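Long-range contacts in LDL receptor adaptor protein (PDB 3SO6), which serves as a clathrin-associated sorting adaptor for endocytosis of the LDL receptor, its phosphotyrosine-binding domain interacting with the NPXY internalization motif of the receptor tail: residues K85-I90 and H102-T107; A28-V33 and D80-K85. All blocks are in the same frame, centred on the assembly; numbering follows the deposited sequence.

How the contacts relate
Both contacts belong to the phosphotyrosine-binding domain, and their centres lie about 8 Å apart. Contact 2 comes first along the chain: it sets helix 22-38 against the loop that follows strand 74-79. Contact 1 then begins where that loop ends, at the shared residue Lys85, and pairs strand 86-92 with strand 99-105 in the antiparallel sheet. The two meet directly: Val29 of the helix packs on Val86 and Ala88, Ile32 packs on Ala103, and Asp80 N probably hydrogen-bonds to Val86 O. Helix 22-38 thus rests on one side of the hairpin and on the loop at its start, while Lys81 of that loop packs on the bound peptide.

Contact 1 of 2, residues K85-I90 and H102-T107; sequences KVFAYI and HAFLCT
Lys85 enters the hairpin with its carbonyl engaged, Lys85 O accepting from Cys106 N at 2.8 Å. Its side chain runs extended along Cys106 and Thr107, and NZ reaches Thr107 O through a water. Val86, a non-hydrogen-bonded partner of Leu105, sets CG1 3.9 Å from CB of Ala103 and faces helix 22-38. At Phe87 the strands exchange both backbone bonds with Phe104; Phe104 N lies nearly on the C=O axis of Phe87, and that O lies in plane at the edge of the Phe104 ring. The two phenyl side chains run side by side, CD2 of Phe87 3.9 Å from CD1 of Phe104, with Phe87 CG anti to the backbone N (chi1 162°) and its side chain packed on Val115 and Val119 of helix 109-131. Ala88 sits opposite Ala103, their CA atoms 4.2 Å apart, on the side of helix 22-38.

Tyr89 and His102 exchange both backbone bonds, the second hydrogen-bonded pair of this antiparallel beta hairpin in the sheet of the PTB domain. Tyr89 CG takes the crowded position between N and C (chi1 69°), which brings the ring alongside His102: His102 CB stands over one face, 4.1 Å from the centroid, in a CH-pi contact. The hydroxyl lies over the imidazole, OH to CG of His102 3.6 Å, the near-parallel rings slid so far that they hardly overlap. CE1 of Phe104 meets Tyr89 CE2 at 3.6 Å, and Tyr89 also touches Ile55 and Leu57 of strand 54-59. An alanine in place of Tyr89 removes the ring, and the loss would probably leave His102 and Phe104 less firmly packed.

His102 NE2 bonds to Glu100 and ND1 to Tyr10 OH, fixing the imidazole's rotation; Glu100 is likely to favour a proton on NE2.

Contact 2 of 2, residues A28-V33 and D80-K85; sequences AVKRIV and DKMHDK
The imidazole of His83 projects from the 80-85 loop toward helix 22-38 and lies between two aliphatic groups. Val33 reaches it tip to tip, CG1 over one face at 4.2 Å from the ring centroid and 26° off the ring normal, a CH-pi contact, with CG2 of the same valine near the rim. In the conformer described, CG of Met82 lies 3.6 Å above the plane of the His83 ring, on the opposite face. The imidazole has CG anti to the carbonyl carbon (chi1 -66°), which brings NE2 near CA of Lys30.

One helical turn before Val33, Val29 points the same way, with CG1 anti to the backbone N, as in Val33. That methyl group touches two parts of the loop: CB of His83 at 3.9 Å and, tip to tip, OD2 of Asp80 at 3.6 Å. In Asp80, CG is anti to the backbone N (chi1 -167°). OD2 also accepts from His83 N through its anti lone pair, OD2 to N 2.9 Å, an Asx motif that ties the start of the loop to His83 and is likely to steady the imidazole.

No direct hydrogen bond joins helix and loop. Instead, a water in the plane of the His83 ring, at its edge, lies 2.8 Å from NE2 and accepts from Lys30 NZ at 2.9 Å, at the outer margin of the contact. Helix 22-38 thus meets the loop between strands 74-79 and 86-92 of the PTB domain through valine methyl groups; the polar links are the Asx bond within the loop and the bridging water. The nearby Lys30 ammonium would tend to disfavour a positive charge on the imidazole, which the Asp80 carboxylate might partly offset.

Contact 1 of 2, residues K85-I90 and H102-T107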
ATOM      1  N   LYS A  85       9.225   5.167  -9.635  1.00 12.02           N
ATOM      2  CA  LYS A  85       9.797   4.949  -8.276  1.00 11.38           C
ATOM      3  C   LYS A  85       8.699   4.874  -7.240  1.00  9.85           C
ATOM      4  O   LYS A  85       9.011   4.782  -6.027  1.00 10.84           O
ATOM      5  CB  LYS A  85      10.780   6.055  -7.893  1.00 13.27           C
ATOM      6  CG  LYS A  85      11.973   6.080  -8.840  1.00 14.87           C
ATOM      7  CD  LYS A  85      12.822   7.368  -8.619  1.00 17.88           C
ATOM      8  CE  LYS A  85      13.850   7.618  -9.711  1.00 19.14           C
ATOM      9  NZ  LYS A  85      14.615   8.868  -9.337  1.00 20.70           N
ATOM     10  N   VAL A  86       7.421   4.894  -7.652  1.00 10.30           N
ATOM     11  CA  VAL A  86       6.316   4.968  -6.623  1.00 10.40           C
ATOM     12  C   VAL A  86       5.639   3.617  -6.456  1.00  8.92           C
ATOM     13  O   VAL A  86       5.279   2.989  -7.454  1.00 10.38           O
ATOM     14  CB  VAL A  86       5.280   6.055  -7.025  1.00  9.51           C
ATOM     15  CG1 VAL A  86       4.081   6.069  -6.084  1.00 11.64           C
ATOM     16  CG2 VAL A  86       5.987   7.445  -7.112  1.00 11.86           C
ATOM     17  N   PHE A  87       5.549   3.233  -5.191  1.00  8.86           N
ATOM     18  CA  PHE A  87       4.682   2.131  -4.790  1.00  9.04           C
ATOM     19  C   PHE A  87       3.406   2.738  -4.167  1.00  8.01           C
ATOM     20  O   PHE A  87       3.518   3.708  -3.377  1.00  9.58           O
ATOM     21  CB  PHE A  87       5.419   1.303  -3.741  1.00 10.02           C
ATOM     22  CG  PHE A  87       4.455   0.412  -2.966  1.00  9.40           C
ATOM     23  CD1 PHE A  87       3.884  -0.731  -3.561  1.00  9.65           C
ATOM     24  CD2 PHE A  87       4.071   0.742  -1.655  1.00 10.99           C
ATOM     25  CE1 PHE A  87       2.952  -1.513  -2.875  1.00 11.76           C
ATOM     26  CE2 PHE A  87       3.080   0.002  -1.020  1.00 12.80           C
ATOM     27  CZ  PHE A  87       2.544  -1.125  -1.599  1.00 13.88           C
ATOM     28  N   ALA A  88       2.245   2.174  -4.474  1.00  7.83           N
ATOM     29  CA  ALA A  88       1.031   2.676  -3.836  1.00  8.56           C
ATOM     30  C   ALA A  88       0.105   1.508  -3.537  1.00  8.58           C
ATOM     31  O   ALA A  88       0.106   0.442  -4.221  1.00  9.45           O
ATOM     32  CB  ALA A  88       0.325   3.765  -4.699  1.00  9.26           C
ATOM     33  N   TYR A  89      -0.748   1.718  -2.559  1.00 10.11           N
ATOM     34  CA  TYR A  89      -1.878   0.780  -2.327  1.00 10.16           C
ATOM     35  C   TYR A  89      -3.174   1.486  -2.234  1.00  9.71           C
ATOM     36  O   TYR A  89      -3.184   2.725  -1.969  1.00 11.09           O
ATOM     37  CB  TYR A  89      -1.606  -0.140  -1.117  1.00 12.08           C
ATOM     38  CG  TYR A  89      -1.605   0.552   0.224  1.00 11.85           C
ATOM     39  CD1 TYR A  89      -2.824   0.828   0.862  1.00 13.42           C
ATOM     40  CD2 TYR A  89      -0.429   1.028   0.809  1.00 13.50           C
ATOM     41  CE1 TYR A  89      -2.879   1.499   2.047  1.00 14.57           C
ATOM     42  CE2 TYR A  89      -0.459   1.713   2.089  1.00 14.54           C
ATOM     43  CZ  TYR A  89      -1.713   1.925   2.665  1.00 14.43           C
ATOM     44  OH  TYR A  89      -1.763   2.613   3.863  1.00 18.14           O
ATOM     45  N   ILE A  90      -4.275   0.783  -2.458  1.00 10.82           N
ATOM     46  CA  ILE A  90      -5.617   1.354  -2.214  1.00 10.56           C
ATOM     47  C   ILE A  90      -6.159   0.550  -0.993  1.00 11.53           C
ATOM     48  O   ILE A  90      -6.105  -0.713  -1.013  1.00 11.76           O
ATOM     49  CB  ILE A  90      -6.527   1.231  -3.424  1.00 11.86           C
ATOM     50  CG1 ILE A  90      -5.920   2.032  -4.604  1.00 13.65           C
ATOM     51  CG2 ILE A  90      -7.905   1.751  -3.121  1.00 14.51           C
ATOM     52  CD1 ILE A  90      -6.641   1.871  -5.950  1.00 14.34           C
ATOM     53  N   HIS A 102      -2.726   5.429  -1.009  1.00 10.78           N
ATOM     54  CA  HIS A 102      -1.563   5.930  -0.304  1.00 10.95           C
ATOM     55  C   HIS A 102      -0.279   5.607  -1.093  1.00 10.49           C
ATOM     56  O   HIS A 102      -0.089   4.459  -1.529  1.00 11.71           O
ATOM     57  CB  HIS A 102      -1.412   5.295   1.089  1.00 12.84           C
ATOM     58  CG  HIS A 102      -2.523   5.659   2.031  1.00 13.08           C
ATOM     59  ND1 HIS A 102      -2.401   6.631   2.998  1.00 17.01           N
ATOM     60  CD2 HIS A 102      -3.800   5.196   2.119  1.00 17.87           C
ATOM     61  CE1 HIS A 102      -3.530   6.711   3.686  1.00 16.10           C
ATOM     62  NE2 HIS A 102      -4.416   5.884   3.150  1.00 18.62           N
ATOM     63  N   ALA A 103       0.550   6.642  -1.377  1.00  9.80           N
ATOM     64  CA  ALA A 103       1.691   6.494  -2.247  1.00  9.00           C
ATOM     65  C   ALA A 103       3.003   6.778  -1.538  1.00  9.09           C
ATOM     66  O   ALA A 103       3.066   7.674  -0.679  1.00 10.75           O
ATOM     67  CB  ALA A 103       1.543   7.367  -3.489  1.00 11.07           C
ATOM     68  N   PHE A 104       4.030   5.989  -1.909  1.00  9.50           N
ATOM     69  CA  PHE A 104       5.317   6.057  -1.280  1.00  9.98           C
ATOM     70  C   PHE A 104       6.388   6.142  -2.344  1.00  9.23           C
ATOM     71  O   PHE A 104       6.363   5.429  -3.372  1.00 10.68           O
ATOM     72  CB  PHE A 104       5.558   4.771  -0.441  1.00  9.42           C
ATOM     73  CG  PHE A 104       4.478   4.561   0.589  1.00 11.39           C
ATOM     74  CD1 PHE A 104       3.246   4.013   0.238  1.00 12.81           C
ATOM     75  CD2 PHE A 104       4.688   5.003   1.948  1.00 11.54           C
ATOM     76  CE1 PHE A 104       2.235   3.897   1.230  1.00 11.92           C
ATOM     77  CE2 PHE A 104       3.671   4.870   2.900  1.00 14.04           C
ATOM     78  CZ  PHE A 104       2.450   4.342   2.503  1.00 13.62           C
ATOM     79  N   LEU A 105       7.374   7.000  -2.102  1.00 11.01           N
ATOM     80  CA  LEU A 105       8.478   7.188  -3.024  1.00 11.43           C
ATOM     81  C   LEU A 105       9.652   6.284  -2.562  1.00 12.76           C
ATOM     82  O   LEU A 105      10.041   6.291  -1.362  1.00 13.45           O
ATOM     83  CB  LEU A 105       8.947   8.627  -2.961  1.00 12.01           C
ATOM     84  CG  LEU A 105      10.101   8.929  -3.911  1.00 14.25           C
ATOM     85  CD1 LEU A 105       9.704   8.932  -5.391  1.00 14.01           C
ATOM     86  CD2 LEU A 105      10.591  10.375  -3.632  1.00 17.05           C
ATOM     87  N   CYS A 106      10.141   5.483  -3.513  1.00 12.71           N
ATOM     88  CA  CYS A 106      11.261   4.578  -3.289  1.00 12.53           C
ATOM     89  C   CYS A 106      12.479   5.250  -3.915  1.00 14.68           C
ATOM     90  O   CYS A 106      12.390   6.134  -4.771  1.00 15.72           O
ATOM     91  CB  CYS A 106      10.982   3.219  -3.933  1.00 13.62           C
ATOM     92  SG  CYS A 106       9.398   2.505  -3.358  1.00 13.37           S
ATOM     93  N   THR A 107      13.648   4.745  -3.585  1.00 16.81           N
ATOM     94  CA  THR A 107      14.877   5.237  -4.254  1.00 18.59           C
ATOM     95  C   THR A 107      14.992   4.890  -5.704  1.00 19.04           C
ATOM     96  O   THR A 107      15.629   5.664  -6.503  1.00 21.80           O
ATOM     97  CB  THR A 107      16.158   4.763  -3.495  1.00 20.27           C
ATOM     98  OG1 THR A 107      16.035   3.342  -3.309  1.00 24.22           O
ATOM     99  CG2 THR A 107      16.148   5.364  -2.118  1.00 21.80           C
TER
HETATM  100  O   HOH W   1      15.968   8.498  -6.723  1.00 30.25           O

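Contact 2 of 2, residues A28-V33 and D80-K85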
ATOM      1  N   ALA A  28      -4.425   8.461  -9.363  1.00 10.59           N
ATOM      2  CA  ALA A  28      -4.252   8.833  -7.952  1.00 10.58           C
ATOM      3  C   ALA A  28      -2.774   9.206  -7.742  1.00 10.18           C
ATOM      4  O   ALA A  28      -2.488  10.173  -7.052  1.00 11.16           O
ATOM      5  CB  ALA A  28      -4.618   7.709  -7.013  1.00 11.66           C
ATOM      6  N   VAL A  29      -1.888   8.352  -8.227  1.00  9.78           N
ATOM      7  CA  VAL A  29      -0.468   8.581  -8.028  1.00  9.16           C
ATOM      8  C   VAL A  29      -0.112   9.903  -8.723  1.00 10.35           C
ATOM      9  O   VAL A  29       0.679  10.680  -8.170  1.00 10.85           O
ATOM     10  CB  VAL A  29       0.412   7.402  -8.561  1.00  9.80           C
ATOM     11  CG1 VAL A  29       1.931   7.828  -8.701  1.00 10.81           C
ATOM     12  CG2 VAL A  29       0.260   6.193  -7.647  1.00 11.52           C
ATOM     13  N   LYS A  30      -0.659  10.197  -9.920  1.00 10.57           N
ATOM     14  CA  LYS A  30      -0.343  11.456 -10.565  1.00 12.13           C
ATOM     15  C   LYS A  30      -0.710  12.633  -9.643  1.00 11.55           C
ATOM     16  O   LYS A  30       0.057  13.599  -9.501  1.00 12.73           O
ATOM     17  CB  LYS A  30      -1.093  11.523 -11.952  1.00 14.22           C
ATOM     18  CG  LYS A  30      -1.013  12.847 -12.683  1.00 19.48           C
ATOM     19  CD  LYS A  30      -1.944  12.921 -13.961  1.00 26.38           C
ATOM     20  CE  LYS A  30      -1.483  13.956 -15.027  1.00 32.26           C
ATOM     21  NZ  LYS A  30      -0.149  13.490 -15.664  1.00 33.59           N
ATOM     22  N   ARG A  31      -1.891  12.572  -9.014  1.00 12.00           N
ATOM     23  CA  ARG A  31      -2.347  13.644  -8.173  1.00 13.17           C
ATOM     24  C   ARG A  31      -1.472  13.772  -6.952  1.00 11.36           C
ATOM     25  O   ARG A  31      -1.111  14.918  -6.557  1.00 12.54           O
ATOM     26  CB  ARG A  31      -3.783  13.305  -7.631  1.00 15.87           C
ATOM     27  CG  ARG A  31      -4.953  13.447  -8.560  1.00 21.48           C
ATOM     28  CD  ARG A  31      -6.300  13.474  -7.852  1.00 22.74           C
ATOM     29  NE  ARG A  31      -6.710  12.186  -7.264  1.00 20.30           N
ATOM     30  CZ  ARG A  31      -7.232  11.139  -7.944  1.00 17.46           C
ATOM     31  NH1 ARG A  31      -7.238  11.104  -9.261  1.00 20.61           N
ATOM     32  NH2 ARG A  31      -7.697  10.080  -7.305  1.00 20.16           N
ATOM     33  N   ILE A  32      -1.176  12.631  -6.293  1.00 10.37           N
ATOM     34  CA  ILE A  32      -0.427  12.699  -5.050  1.00 10.83           C
ATOM     35  C   ILE A  32       0.978  13.230  -5.356  1.00  9.94           C
ATOM     36  O   ILE A  32       1.496  14.037  -4.585  1.00 10.83           O
ATOM     37  CB  ILE A  32      -0.342  11.250  -4.455  1.00  9.91           C
ATOM     38  CG1 ILE A  32      -1.719  10.761  -3.980  1.00 11.83           C
ATOM     39  CG2 ILE A  32       0.668  11.220  -3.325  1.00 12.47           C
ATOM     40  CD1 ILE A  32      -1.730   9.243  -3.728  1.00 12.30           C
ATOM     41  N   VAL A  33       1.617  12.743  -6.389  1.00 10.18           N
ATOM     42  CA  VAL A  33       2.979  13.228  -6.715  1.00 10.96           C
ATOM     43  C   VAL A  33       2.980  14.745  -7.003  1.00  9.43           C
ATOM     44  O   VAL A  33       3.843  15.455  -6.533  1.00 10.46           O
ATOM     45  CB  VAL A  33       3.577  12.435  -7.934  1.00 10.46           C
ATOM     46  CG1 VAL A  33       4.762  13.101  -8.455  1.00 12.97           C
ATOM     47  CG2 VAL A  33       3.885  10.997  -7.524  1.00 13.22           C
ATOM     48  N   ASP A  80       3.896   1.975  -9.878  1.00 11.67           N
ATOM     49  CA  ASP A  80       3.266   2.825 -10.956  1.00 12.59           C
ATOM     50  C   ASP A  80       4.069   2.816 -12.259  1.00 12.67           C
ATOM     51  O   ASP A  80       5.302   2.739 -12.242  1.00 13.40           O
ATOM     52  CB  ASP A  80       3.126   4.264 -10.386  1.00 11.92           C
ATOM     53  CG  ASP A  80       2.232   5.120 -11.224  1.00 13.25           C
ATOM     54  OD1 ASP A  80       1.047   4.804 -11.329  1.00 13.88           O
ATOM     55  OD2 ASP A  80       2.712   6.136 -11.779  1.00 14.08           O
ATOM     56  N   LYS A  81       3.356   2.859 -13.394  1.00 12.55           N
ATOM     57  CA  LYS A  81       4.060   2.900 -14.698  1.00 13.93           C
ATOM     58  C   LYS A  81       4.730   4.234 -14.955  1.00 15.11           C
ATOM     59  O   LYS A  81       5.924   4.284 -15.279  1.00 16.66           O
ATOM     60  CB  LYS A  81       3.052   2.656 -15.815  1.00 15.95           C
ATOM     61  CG  LYS A  81       3.685   2.585 -17.216  1.00 18.41           C
ATOM     62  CD  LYS A  81       2.587   2.393 -18.280  1.00 23.47           C
ATOM     63  CE  LYS A  81       3.190   2.526 -19.676  1.00 28.98           C
ATOM     64  NZ  LYS A  81       2.079   2.506 -20.714  1.00 35.06           N
ATOM     65  N   MET A  82       3.978   5.336 -14.887  0.50 14.29           N
ATOM     66  CA  MET A  82       4.548   6.640 -15.213  0.50 14.68           C
ATOM     67  C   MET A  82       5.587   7.043 -14.166  0.50 13.33           C
ATOM     68  O   MET A  82       6.705   7.466 -14.504  0.50 13.50           O
ATOM     69  CB  MET A  82       3.432   7.687 -15.277  0.50 16.99           C
ATOM     70  CG  MET A  82       3.944   9.110 -15.348  0.50 18.44           C
ATOM     71  SD  MET A  82       2.775  10.244 -16.063  0.50 27.22           S
ATOM     72  CE  MET A  82       2.925   9.679 -17.735  0.50 21.17           C
ATOM     73  N   HIS A  83       5.210   6.981 -12.899  1.00 12.56           N
ATOM     74  CA  HIS A  83       6.076   7.481 -11.798  1.00 11.61           C
ATOM     75  C   HIS A  83       6.693   6.224 -11.213  1.00 11.76           C
ATOM     76  O   HIS A  83       6.192   5.659 -10.218  1.00 11.48           O
ATOM     77  CB  HIS A  83       5.235   8.249 -10.784  1.00 12.82           C
ATOM     78  CG  HIS A  83       4.667   9.504 -11.349  1.00 14.01           C
ATOM     79  ND1 HIS A  83       5.444  10.646 -11.550  1.00 18.91           N
ATOM     80  CD2 HIS A  83       3.412   9.819 -11.773  1.00 18.32           C
ATOM     81  CE1 HIS A  83       4.684  11.600 -12.081  1.00 19.31           C
ATOM     82  NE2 HIS A  83       3.472  11.103 -12.283  1.00 19.23           N
ATOM     83  N   ASP A  84       7.699   5.694 -11.910  1.00 12.77           N
ATOM     84  CA  ASP A  84       8.136   4.310 -11.669  1.00 13.38           C
ATOM     85  C   ASP A  84       8.932   4.092 -10.395  1.00 11.97           C
ATOM     86  O   ASP A  84       9.208   2.922 -10.045  1.00 13.23           O
ATOM     87  CB  ASP A  84       8.786   3.717 -12.897  1.00 15.64           C
ATOM     88  CG  ASP A  84      10.166   4.313 -13.207  1.00 20.48           C
ATOM     89  OD1 ASP A  84      10.691   5.174 -12.464  1.00 22.17           O
ATOM     90  OD2 ASP A  84      10.751   3.863 -14.190  1.00 21.80           O
ATOM     91  N   LYS A  85       9.225   5.167  -9.635  1.00 12.02           N
ATOM     92  CA  LYS A  85       9.797   4.949  -8.276  1.00 11.38           C
ATOM     93  C   LYS A  85       8.699   4.874  -7.240  1.00  9.85           C
ATOM     94  O   LYS A  85       9.011   4.782  -6.027  1.00 10.84           O
ATOM     95  CB  LYS A  85      10.780   6.055  -7.893  1.00 13.27           C
ATOM     96  CG  LYS A  85      11.973   6.080  -8.840  1.00 14.87           C
ATOM     97  CD  LYS A  85      12.822   7.368  -8.619  1.00 17.88           C
ATOM     98  CE  LYS A  85      13.850   7.618  -9.711  1.00 19.14           C
ATOM     99  NZ  LYS A  85      14.615   8.868  -9.337  1.00 20.70           N
TER
HETATM  100  O   HOH W   2       2.052  12.996 -13.801  1.00 31.12           O